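Local structure of mevalonate kinase (Staphylococcus aureus, 2X7I) at residues Lys155-Gln160 / Ala164-Thr169. The protein probably catalyses the ATP-dependent phosphorylation of mevalonate to 5-phosphomevalonate. Residues are numbered along the deposited sequence; the frame is centred on the assembly and turned at random.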
# COMPACT_ATOMS: atom_id res chain seq x y z
N LYS A 155 -8.32 8.58 -3.77
CA LYS A 155 -7.70 9.91 -3.82
C LYS A 155 -6.54 10.00 -2.82
O LYS A 155 -6.48 9.24 -1.85
CB LYS A 155 -8.75 10.96 -3.51
CG LYS A 155 -9.80 11.10 -4.60
CD LYS A 155 -11.08 11.73 -4.06
CE LYS A 155 -12.06 12.07 -5.17
NZ LYS A 155 -12.21 10.93 -6.13
N PRO A 156 -5.59 10.94 -3.06
CA PRO A 156 -4.53 11.13 -2.09
C PRO A 156 -5.09 11.70 -0.78
O PRO A 156 -6.05 12.45 -0.81
CB PRO A 156 -3.59 12.15 -2.76
CG PRO A 156 -3.98 12.21 -4.16
CD PRO A 156 -5.43 11.85 -4.21
N VAL A 157 -4.49 11.32 0.34
CA VAL A 157 -4.82 11.86 1.65
C VAL A 157 -3.57 12.51 2.23
O VAL A 157 -2.50 11.92 2.24
CB VAL A 157 -5.31 10.76 2.61
CG1 VAL A 157 -5.47 11.32 4.03
CG2 VAL A 157 -6.61 10.14 2.10
N TRP A 158 -3.73 13.74 2.72
CA TRP A 158 -2.63 14.56 3.19
C TRP A 158 -2.86 14.86 4.67
O TRP A 158 -3.91 15.41 5.02
CB TRP A 158 -2.60 15.86 2.37
CG TRP A 158 -1.76 16.97 2.95
CD1 TRP A 158 -0.53 16.86 3.53
CD2 TRP A 158 -2.10 18.37 2.99
NE1 TRP A 158 -0.09 18.10 3.94
CE2 TRP A 158 -1.03 19.04 3.63
CE3 TRP A 158 -3.21 19.11 2.57
CZ2 TRP A 158 -1.03 20.43 3.84
CZ3 TRP A 158 -3.21 20.49 2.78
CH2 TRP A 158 -2.13 21.14 3.41
N PHE A 159 -1.91 14.46 5.52
CA PHE A 159 -1.90 14.82 6.95
C PHE A 159 -0.87 15.92 7.19
O PHE A 159 0.24 15.84 6.67
CB PHE A 159 -1.48 13.61 7.81
CG PHE A 159 -2.56 12.55 8.04
CD1 PHE A 159 -3.75 12.54 7.31
CD2 PHE A 159 -2.35 11.55 8.98
CE1 PHE A 159 -4.71 11.55 7.53
CE2 PHE A 159 -3.30 10.56 9.20
CZ PHE A 159 -4.49 10.56 8.48
N GLN A 160 -1.21 16.92 8.00
CA GLN A 160 -0.26 17.97 8.42
C GLN A 160 -0.70 18.62 9.72
O GLN A 160 -1.83 19.09 9.82
CB GLN A 160 -0.19 19.08 7.37
CG GLN A 160 1.04 19.97 7.47
CD GLN A 160 2.27 19.34 6.82
OE1 GLN A 160 2.18 18.76 5.74
NE2 GLN A 160 3.42 19.45 7.48
N ALA A 164 -6.28 17.27 8.46
CA ALA A 164 -6.12 16.27 7.39
C ALA A 164 -7.10 16.56 6.25
O ALA A 164 -8.20 17.05 6.48
CB ALA A 164 -6.33 14.86 7.92
N GLU A 165 -6.68 16.27 5.01
CA GLU A 165 -7.51 16.56 3.83
C GLU A 165 -7.42 15.42 2.83
O GLU A 165 -6.44 14.68 2.79
CB GLU A 165 -7.07 17.85 3.14
CG GLU A 165 -6.90 19.06 4.05
CD GLU A 165 -8.20 19.52 4.70
OE1 GLU A 165 -8.13 20.16 5.78
OE2 GLU A 165 -9.28 19.25 4.13
N THR A 166 -8.46 15.31 2.00
CA THR A 166 -8.46 14.39 0.87
C THR A 166 -8.32 15.23 -0.38
O THR A 166 -9.12 16.12 -0.61
CB THR A 166 -9.75 13.57 0.82
OG1 THR A 166 -9.77 12.66 1.92
CG2 THR A 166 -9.83 12.78 -0.49
N LEU A 167 -7.28 14.97 -1.16
CA LEU A 167 -7.00 15.78 -2.35
C LEU A 167 -7.81 15.27 -3.55
O LEU A 167 -8.56 14.30 -3.43
CB LEU A 167 -5.50 15.78 -2.66
CG LEU A 167 -4.54 16.12 -1.51
CD1 LEU A 167 -3.09 16.10 -1.98
CD2 LEU A 167 -4.87 17.47 -0.87
N LYS A 168 -7.66 15.93 -4.69
CA LYS A 168 -8.27 15.46 -5.93
C LYS A 168 -7.44 14.31 -6.49
O LYS A 168 -6.29 14.11 -6.09
CB LYS A 168 -8.39 16.60 -6.93
CG LYS A 168 -9.40 17.65 -6.51
CD LYS A 168 -9.06 19.06 -6.98
CE LYS A 168 -9.84 19.47 -8.20
NZ LYS A 168 -9.64 20.91 -8.51
N THR A 169 -8.02 13.55 -7.43
CA THR A 169 -7.36 12.37 -8.02
C THR A 169 -5.92 12.66 -8.43
O THR A 169 -5.61 13.73 -8.94
CB THR A 169 -8.15 11.84 -9.25
OG1 THR A 169 -9.35 11.19 -8.81
CG2 THR A 169 -7.32 10.84 -10.06
O HOH W 1 -10.30 8.86 -7.98
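Trp-158 and Glu-165 form the hydrogen-bonded pair at the middle of an antiparallel beta hairpin, exchanging two backbone bonds: Trp-158 N to Glu-165 O (2.9 Å, nearly straight at 175°) and Glu-165 N to Trp-158 O. A third bond, from Leu-167 N to Pro-156 O (2.8 Å), carries the pairing past the end of strand 163-166. The same carbonyls also receive CA-H...O contacts from Val-157, Ala-164 and Thr-166, which lie in the flanking non-hydrogen-bonded pairs.

Side-chain contacts fall on both faces of the hairpin. On one, the Trp-158 ring and the Glu-165 side chain run side by side in the same direction, CE3 of the indole 4.0 Å from CG of the glutamate, while CD2 of Leu-167 approaches the same CE3. Chi1 of 165° carries the indole away from the backbone N, and NE1 donates to Gln-160 OE1 at 3.0 Å; the bond lies in the ring plane and uses a lone pair of the amide oxygen, which helps hold the ring's rotation. On the other face, Ala-164 CB touches Phe-159 CD1 at 3.5 Å, and the Val-157 methyl CG2 lies 4.0 Å from the Thr-166 hydroxyl OG1.

Beyond the paired residues, CD1 of Leu-167 lies 4.1 Å from Pro-156 CB, the side chains crossing at about a right angle. The Lys-155 chain passes over Leu-167 O, and a water lies 2.6 Å from Thr-169 OG1 and accepts a weak bond from Lys-155 NZ.

Strand 157-160 bonds on its other edge to strand 29-45, making the hairpin an extension of the mixed sheet. Helix 145-153 packs against Val-157 and Phe-159, whereas helix 203-222 covers Trp-158 and touches Leu-167.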